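Side-chain contacts in glucanase (Clostridium thermocellum, PDB 5GXX), which probably hydrolyses internal beta-1,4-glucosidic bonds of cellulose, as a family 9 endoglucanase working within the cellulosome: residues 12-17 and 416-421; 368-371 and 375-378; 55-60 and 185-190. The protein carries 1 engineered substitution. All coordinates share one frame; numbering follows the deposited sequence.

Contact 1. Residues 12-17 and 416-421; sequences QKAIYF and AGFVGA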
loop_
_atom_site.group_PDB
_atom_site.type_symbol
_atom_site.label_atom_id
_atom_site.label_comp_id
_atom_site.label_asym_id
_atom_site.label_seq_id
_atom_site.Cartn_x
_atom_site.Cartn_y
_atom_site.Cartn_z
ATOM N N GLN A 12 6.481 7.257 49.784
ATOM C CA GLN A 12 7.594 6.595 49.118
ATOM C C GLN A 12 7.288 6.372 47.639
ATOM O O GLN A 12 8.103 6.686 46.767
ATOM C CB GLN A 12 7.884 5.269 49.838
ATOM C CG GLN A 12 8.892 4.340 49.170
ATOM C CD GLN A 12 8.933 2.984 49.858
ATOM O OE1 GLN A 12 7.890 2.457 50.270
ATOM N NE2 GLN A 12 10.134 2.412 49.986
ATOM N N LYS A 13 6.088 5.875 47.352
ATOM C CA LYS A 13 5.692 5.618 45.978
ATOM C C LYS A 13 5.415 6.903 45.212
ATOM O O LYS A 13 5.829 7.032 44.058
ATOM C CB LYS A 13 4.525 4.622 45.932
ATOM C CG LYS A 13 5.015 3.246 46.345
ATOM C CD LYS A 13 3.895 2.225 46.504
ATOM C CE LYS A 13 4.534 0.860 46.790
ATOM N NZ LYS A 13 3.507 -0.206 46.929
ATOM N N ALA A 14 4.739 7.841 45.869
ATOM C CA ALA A 14 4.373 9.113 45.250
ATOM C C ALA A 14 5.586 9.931 44.809
ATOM O O ALA A 14 5.518 10.622 43.794
ATOM C CB ALA A 14 3.422 9.922 46.151
ATOM N N ILE A 15 6.701 9.772 45.520
ATOM C CA ILE A 15 7.962 10.403 45.134
ATOM C C ILE A 15 8.626 9.701 43.957
ATOM O O ILE A 15 9.127 10.361 43.033
ATOM C CB ILE A 15 8.928 10.448 46.338
ATOM C CG1 ILE A 15 8.324 11.312 47.447
ATOM C CG2 ILE A 15 10.303 11.012 45.922
ATOM C CD1 ILE A 15 8.996 11.069 48.805
ATOM N N TYR A 16 8.635 8.371 44.032
ATOM C CA TYR A 16 9.214 7.505 42.997
ATOM C C TYR A 16 8.581 7.798 41.649
ATOM O O TYR A 16 9.261 7.713 40.625
ATOM C CB TYR A 16 9.031 6.030 43.397
ATOM C CG TYR A 16 9.414 4.996 42.361
ATOM C CD1 TYR A 16 8.480 4.521 41.424
ATOM C CD2 TYR A 16 10.704 4.467 42.324
ATOM C CE1 TYR A 16 8.810 3.546 40.508
ATOM C CE2 TYR A 16 11.050 3.449 41.418
ATOM C CZ TYR A 16 10.095 3.012 40.518
ATOM O OH TYR A 16 10.396 2.041 39.604
ATOM N N PHE A 17 7.289 8.137 41.642
ATOM C CA PHE A 17 6.655 8.583 40.399
ATOM C C PHE A 17 7.516 9.580 39.619
ATOM O O PHE A 17 7.670 9.423 38.401
ATOM C CB PHE A 17 5.247 9.135 40.681
ATOM C CG PHE A 17 4.636 9.851 39.502
ATOM C CD1 PHE A 17 4.112 9.157 38.417
ATOM C CD2 PHE A 17 4.591 11.233 39.487
ATOM C CE1 PHE A 17 3.541 9.819 37.326
ATOM C CE2 PHE A 17 3.979 11.926 38.419
ATOM C CZ PHE A 17 3.474 11.222 37.323
ATOM N N ALA A 416 1.828 16.500 42.957
ATOM C CA ALA A 416 2.669 17.468 43.670
ATOM C C ALA A 416 2.120 17.872 45.034
ATOM O O ALA A 416 2.794 17.696 46.058
ATOM C CB ALA A 416 2.944 18.671 42.799
ATOM N N GLY A 417 0.899 18.395 45.077
ATOM C CA GLY A 417 0.274 18.717 46.365
ATOM C C GLY A 417 0.048 17.449 47.180
ATOM O O GLY A 417 0.148 17.453 48.413
ATOM N N PHE A 418 -0.284 16.359 46.493
ATOM C CA PHE A 418 -0.461 15.033 47.113
ATOM C C PHE A 418 0.733 14.582 47.952
ATOM O O PHE A 418 0.581 14.142 49.093
ATOM C CB PHE A 418 -0.822 14.055 45.993
ATOM C CG PHE A 418 -1.101 12.638 46.420
ATOM C CD1 PHE A 418 -2.069 12.363 47.379
ATOM C CD2 PHE A 418 -0.472 11.589 45.755
ATOM C CE1 PHE A 418 -2.374 11.057 47.697
ATOM C CE2 PHE A 418 -0.780 10.280 46.074
ATOM C CZ PHE A 418 -1.713 10.029 47.053
ATOM N N VAL A 419 1.933 14.663 47.392
ATOM C CA VAL A 419 3.148 14.536 48.188
ATOM C C VAL A 419 3.163 15.378 49.461
ATOM O O VAL A 419 3.484 14.852 50.526
ATOM C CB VAL A 419 4.407 14.790 47.322
ATOM C CG1 VAL A 419 5.649 14.924 48.214
ATOM C CG2 VAL A 419 4.576 13.651 46.324
ATOM N N GLY A 420 2.812 16.660 49.396
ATOM C CA GLY A 420 2.824 17.509 50.590
ATOM C C GLY A 420 1.847 17.009 51.641
ATOM O O GLY A 420 2.160 16.916 52.833
ATOM N N ALA A 421 0.640 16.653 51.221
ATOM C CA ALA A 421 -0.331 16.066 52.149
ATOM C C ALA A 421 0.078 14.723 52.762
ATOM O O ALA A 421 -0.153 14.486 53.958
ATOM C CB ALA A 421 -1.681 15.998 51.458
#
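The first and last long helices of the family 9 catalytic module, 7-20 and 412-429, pack antiparallel here, with Ala14 facing Val419 and Phe418. The axes of segments 12-17 and 416-421 approach to 9.7 Å, and their N-to-C directions differ by 152°. Ala14 and Val419 are also the nearest residues by backbone. Each sends its CB toward the partner helix, and the Ala14 CB methyl meets Val419 CG2 at 3.9 Å. Val419 turns this methyl outward by its first torsion: CG1 lies opposite the backbone N (chi1 169°), which places CG2 beside that N and against Ala14. Val419 CG2 also lies 4.1 Å from Ala14 O, against the backbone of the facing helix. Phe418 leaves its own helix at an angle to the interface, and only the end of its ring reaches across, with CE2 4.2 Å from Ala14 CB in an oblique approach. No hydrogen bond spans the two segments, although Ala14 O accepts one from Asn415 ND2, one turn before Val419 on helix 412-429. Leu88 of helix 85-101 touches both Ile15 and Val419, while Ile336 and Leu340 pack against Phe418. Contact between the first and last helices of the catalytic module, some 400 residues apart in sequence, is what would be expected where the (alpha/alpha)6 barrel of family 9 glycoside hydrolases closes on itself.

Contact 2. Residues 368-371 and 375-378; sequences GTWL and DIPE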
loop_
_atom_site.group_PDB
_atom_site.type_symbol
_atom_site.label_atom_id
_atom_site.label_comp_id
_atom_site.label_asym_id
_atom_site.label_seq_id
_atom_site.Cartn_x
_atom_site.Cartn_y
_atom_site.Cartn_z
ATOM N N GLY A 368 4.498 0.436 27.533
ATOM C CA GLY A 368 5.494 -0.348 26.817
ATOM C C GLY A 368 4.990 -0.987 25.535
ATOM O O GLY A 368 5.212 -2.175 25.316
ATOM N N THR A 369 4.306 -0.222 24.688
ATOM C CA THR A 369 3.982 -0.751 23.372
ATOM C C THR A 369 5.187 -0.806 22.421
ATOM O O THR A 369 6.258 -0.238 22.676
ATOM C CB THR A 369 2.811 0.008 22.737
ATOM O OG1 THR A 369 2.318 -0.743 21.622
ATOM C CG2 THR A 369 3.269 1.389 22.285
ATOM N N TRP A 370 4.995 -1.522 21.312
ATOM C CA TRP A 370 5.958 -1.531 20.217
ATOM C C TRP A 370 5.367 -1.042 18.906
ATOM O O TRP A 370 6.090 -0.931 17.903
ATOM C CB TRP A 370 6.564 -2.924 20.013
ATOM C CG TRP A 370 5.554 -4.050 19.929
ATOM C CD1 TRP A 370 5.058 -4.634 18.790
ATOM C CD2 TRP A 370 4.897 -4.694 21.027
ATOM N NE1 TRP A 370 4.174 -5.649 19.122
ATOM C CE2 TRP A 370 4.046 -5.688 20.488
ATOM C CE3 TRP A 370 4.979 -4.560 22.425
ATOM C CZ2 TRP A 370 3.254 -6.520 21.288
ATOM C CZ3 TRP A 370 4.191 -5.392 23.221
ATOM C CH2 TRP A 370 3.327 -6.350 22.651
ATOM N N LEU A 371 4.069 -0.761 18.887
ATOM C CA LEU A 371 3.465 -0.486 17.582
ATOM C C LEU A 371 2.428 0.620 17.544
ATOM O O LEU A 371 1.481 0.579 16.753
ATOM C CB LEU A 371 3.005 -1.764 16.872
ATOM C CG LEU A 371 2.198 -2.805 17.661
ATOM C CD1 LEU A 371 1.260 -2.230 18.690
ATOM C CD2 LEU A 371 1.455 -3.741 16.713
ATOM N N ASP A 375 -4.077 -0.398 22.899
ATOM C CA ASP A 375 -4.702 -1.665 23.266
ATOM C C ASP A 375 -3.743 -2.849 23.271
ATOM O O ASP A 375 -4.083 -3.935 23.747
ATOM C CB ASP A 375 -5.925 -1.956 22.376
ATOM C CG ASP A 375 -5.586 -2.028 20.898
ATOM O OD1 ASP A 375 -4.902 -1.124 20.377
ATOM O OD2 ASP A 375 -6.036 -2.983 20.223
ATOM N N ILE A 376 -2.551 -2.652 22.711
ATOM C CA ILE A 376 -1.548 -3.716 22.651
ATOM C C ILE A 376 -0.224 -3.133 23.141
ATOM O O ILE A 376 0.215 -2.112 22.590
ATOM C CB ILE A 376 -1.419 -4.293 21.222
ATOM C CG1 ILE A 376 -2.705 -5.044 20.833
ATOM C CG2 ILE A 376 -0.200 -5.199 21.145
ATOM C CD1 ILE A 376 -2.791 -5.487 19.364
ATOM N N PRO A 377 0.372 -3.718 24.205
ATOM C CA PRO A 377 -0.102 -4.884 24.966
ATOM C C PRO A 377 -1.322 -4.571 25.836
ATOM O O PRO A 377 -1.560 -3.410 26.195
ATOM C CB PRO A 377 1.112 -5.272 25.823
ATOM C CG PRO A 377 1.839 -3.961 26.015
ATOM C CD PRO A 377 1.692 -3.265 24.682
ATOM N N GLU A 378 -2.121 -5.598 26.118
ATOM C CA GLU A 378 -3.364 -5.379 26.853
ATOM C C GLU A 378 -3.151 -5.118 28.342
ATOM O O GLU A 378 -4.033 -4.575 29.010
ATOM C CB GLU A 378 -4.347 -6.531 26.636
ATOM C CG GLU A 378 -3.877 -7.866 27.167
ATOM C CD GLU A 378 -4.917 -8.967 27.033
ATOM O OE1 GLU A 378 -5.799 -8.878 26.149
ATOM O OE2 GLU A 378 -4.839 -9.926 27.833
#
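Thr369 and Ile376 are tied by the hydrogen bond that crosses this loop: Thr369 OG1 donates to Ile376 O over 2.7 Å. The C=O...donor angle is 149°, and the donor is tilted 20° from the carbonyl plane. With OG1 opposite its own backbone N (chi1 -166°), Thr369 OG1 serves two partners: it donates to Ile376 O and accepts from Leu371 N at 3.2 Å along a practically straight N-H line. That second bond makes an ST turn, so the hydroxyl that grips the far carbonyl is itself held by its local backbone. A weak further bond links OG1 to Lys373 O.

The peptide bond between Ile376 and Pro377 is cis, and the proline ring that follows it packs against residues 368-370. Carbonyls near it are anchored from outside: Pro377 O receives bonds from His367 NE2 and Arg360 NH1, and Gly368 O receives one from Arg381 NH1.

The apolar contacts are carried by the six-membered ring of Trp370, which both partners approach obliquely. Trp370 CZ3 lies 3.6 Å from Pro377 CD, and Trp370 CZ2 lies 3.7 Å from Ile376 CG2. The same Pro377 CD also lies 3.6 Å from Thr369 CA, so the proline ring touches backbone as well as indole. Leu371 reaches the same isoleucine branch, CD1 to Ile376 CG2 being 4.1 Å. Beyond the loop, Trp370 meets Tyr548 edge-to-face and touches Arg470 and Pro542, all from the beta-sheet module that follows the catalytic one.

Contact 3. Residues 55-60 and 185-190; sequences VKFNLP and TAANGF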
loop_
_atom_site.group_PDB
_atom_site.type_symbol
_atom_site.label_atom_id
_atom_site.label_comp_id
_atom_site.label_asym_id
_atom_site.label_seq_id
_atom_site.Cartn_x
_atom_site.Cartn_y
_atom_site.Cartn_z
ATOM N N VAL A 55 6.237 15.785 26.529
ATOM C CA VAL A 55 6.465 17.221 26.476
ATOM C C VAL A 55 7.009 17.715 27.811
ATOM O O VAL A 55 6.594 17.228 28.864
ATOM C CB VAL A 55 5.164 17.978 26.146
ATOM C CG1 VAL A 55 5.436 19.487 25.992
ATOM C CG2 VAL A 55 4.547 17.441 24.870
ATOM N N LYS A 56 7.931 18.674 27.765
ATOM C CA LYS A 56 8.345 19.422 28.946
ATOM C C LYS A 56 7.571 20.746 28.918
ATOM O O LYS A 56 7.837 21.655 28.118
ATOM C CB LYS A 56 9.875 19.583 28.999
ATOM C CG LYS A 56 10.663 18.284 28.872
ATOM C CD LYS A 56 12.163 18.559 28.970
ATOM C CE LYS A 56 12.959 17.353 28.566
ATOM N NZ LYS A 56 14.401 17.692 28.642
ATOM N N PHE A 57 6.550 20.833 29.766
ATOM C CA PHE A 57 5.705 22.019 29.884
ATOM C C PHE A 57 6.117 22.760 31.147
ATOM O O PHE A 57 5.786 22.315 32.244
ATOM C CB PHE A 57 4.221 21.668 30.025
ATOM C CG PHE A 57 3.525 21.268 28.745
ATOM C CD1 PHE A 57 3.307 22.192 27.734
ATOM C CD2 PHE A 57 2.946 20.003 28.618
ATOM C CE1 PHE A 57 2.590 21.828 26.591
ATOM C CE2 PHE A 57 2.233 19.621 27.481
ATOM C CZ PHE A 57 2.046 20.551 26.455
ATOM N N ASN A 58 6.835 23.870 31.028
ATOM C CA ASN A 58 7.464 24.462 32.206
ATOM C C ASN A 58 6.513 25.006 33.264
ATOM O O ASN A 58 6.910 25.076 34.423
ATOM C CB ASN A 58 8.433 25.595 31.828
ATOM C CG ASN A 58 9.760 25.103 31.282
ATOM O OD1 ASN A 58 9.833 24.046 30.658
ATOM N ND2 ASN A 58 10.825 25.871 31.543
ATOM N N LEU A 59 5.304 25.417 32.885
ATOM C CA LEU A 59 4.384 25.975 33.877
ATOM C C LEU A 59 3.984 24.900 34.897
ATOM O O LEU A 59 4.245 25.082 36.088
ATOM C CB LEU A 59 3.182 26.707 33.255
ATOM C CG LEU A 59 2.160 27.340 34.209
ATOM C CD1 LEU A 59 2.800 28.323 35.191
ATOM C CD2 LEU A 59 1.073 28.033 33.395
ATOM N N PRO A 60 3.345 23.791 34.473
ATOM C CA PRO A 60 3.090 22.772 35.497
ATOM C C PRO A 60 4.359 22.109 36.039
ATOM O O PRO A 60 4.339 21.600 37.160
ATOM C CB PRO A 60 2.210 21.746 34.762
ATOM C CG PRO A 60 2.620 21.914 33.305
ATOM C CD PRO A 60 2.772 23.401 33.175
ATOM N N THR A 185 2.748 30.986 24.307
ATOM C CA THR A 185 1.837 30.467 23.285
ATOM C C THR A 185 1.938 28.965 22.988
ATOM O O THR A 185 0.931 28.343 22.624
ATOM C CB THR A 185 1.972 31.242 21.937
ATOM O OG1 THR A 185 3.293 31.062 21.409
ATOM C CG2 THR A 185 1.645 32.735 22.117
ATOM N N ALA A 186 3.119 28.373 23.159
ATOM C CA ALA A 186 3.361 27.009 22.711
ATOM C C ALA A 186 2.515 26.001 23.484
ATOM O O ALA A 186 2.272 24.895 22.998
ATOM C CB ALA A 186 4.838 26.666 22.815
ATOM N N ALA A 187 2.072 26.389 24.682
ATOM C CA ALA A 187 1.274 25.502 25.539
ATOM C C ALA A 187 -0.231 25.766 25.439
ATOM O O ALA A 187 -1.012 25.190 26.199
ATOM C CB ALA A 187 1.733 25.604 26.986
ATOM N N ASN A 188 -0.663 26.623 24.517
ATOM C CA ASN A 188 -2.091 26.894 24.410
ATOM C C ASN A 188 -2.919 25.669 24.052
ATOM O O ASN A 188 -2.588 24.921 23.131
ATOM C CB ASN A 188 -2.359 27.972 23.374
ATOM C CG ASN A 188 -1.946 29.340 23.855
ATOM O OD1 ASN A 188 -1.483 29.508 24.989
ATOM N ND2 ASN A 188 -2.133 30.332 23.000
ATOM N N GLY A 189 -3.993 25.487 24.814
ATOM C CA GLY A 189 -4.858 24.329 24.694
ATOM C C GLY A 189 -4.366 23.168 25.544
ATOM O O GLY A 189 -5.110 22.205 25.690
ATOM N N PHE A 190 -3.164 23.275 26.110
ATOM C CA PHE A 190 -2.626 22.246 27.010
ATOM C C PHE A 190 -2.505 22.825 28.421
ATOM O O PHE A 190 -3.153 22.355 29.363
ATOM C CB PHE A 190 -1.275 21.716 26.500
ATOM C CG PHE A 190 -1.333 21.138 25.108
ATOM C CD1 PHE A 190 -1.770 19.838 24.888
ATOM C CD2 PHE A 190 -1.010 21.923 24.007
ATOM C CE1 PHE A 190 -1.839 19.303 23.604
ATOM C CE2 PHE A 190 -1.088 21.404 22.714
ATOM C CZ PHE A 190 -1.500 20.089 22.503
#
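Phe57 and Phe190 adopt the same side-chain setting, CG beside the backbone N and opposite the carbonyl carbon (chi1 -77° and -58°), and this brings the end of the Phe57 ring to the root of the Phe190 side chain. Phe57 CZ lies 3.5 Å from Phe190 CB and 3.7 Å from its CG. The ring planes are inclined by only 30°, but they are slid so far apart, with centroids separated by 5.7 Å, that they barely overlap. One flank of Phe57 is used as well: its CD1 touches Ala187 CB at 3.8 Å. Val55 CG1 stands 3.4 Å above the ring plane, over its centre, and Tyr191 meets the ring edge-to-face.

Ala187 is presented by a type I turn running from Thr185 to Asn188, which Tyr110 OH steadies through hydrogen bonds with the backbone N of Thr185 and of Ala186. Beyond the pair, Phe190 packs near-perpendicular to His119, and its O is hydrogen-bonded to a bound Tris molecule. With Tris bound at Phe190, and residues 55-60 directly following the Asp-Ala-Gly-Asp-His sequence characteristic of family 9 active sites, the aromatic pair probably lines part of the family's substrate cleft.

All three contacts belong to the catalytic module, and both contact 2 and contact 3 fall within the chain span that contact 1 closes. Contact 1 is wholly buried and purely apolar, helix against helix. Contact 3 is also largely buried and has no hydrogen bond between its segments, but it joins a strand-to-helix junction to a turn, and one of its rings lies beside bound Tris. Contact 2, partly exposed, is local: it folds one loop on itself through a polar bond and a cis proline, beside the following beta-sheet module. Contacts 1 and 3 come closest, about 7 Å between nearest atoms; contact 2 is about 14 Å from contact 1 and 15 Å from contact 3, nearest atoms in each case.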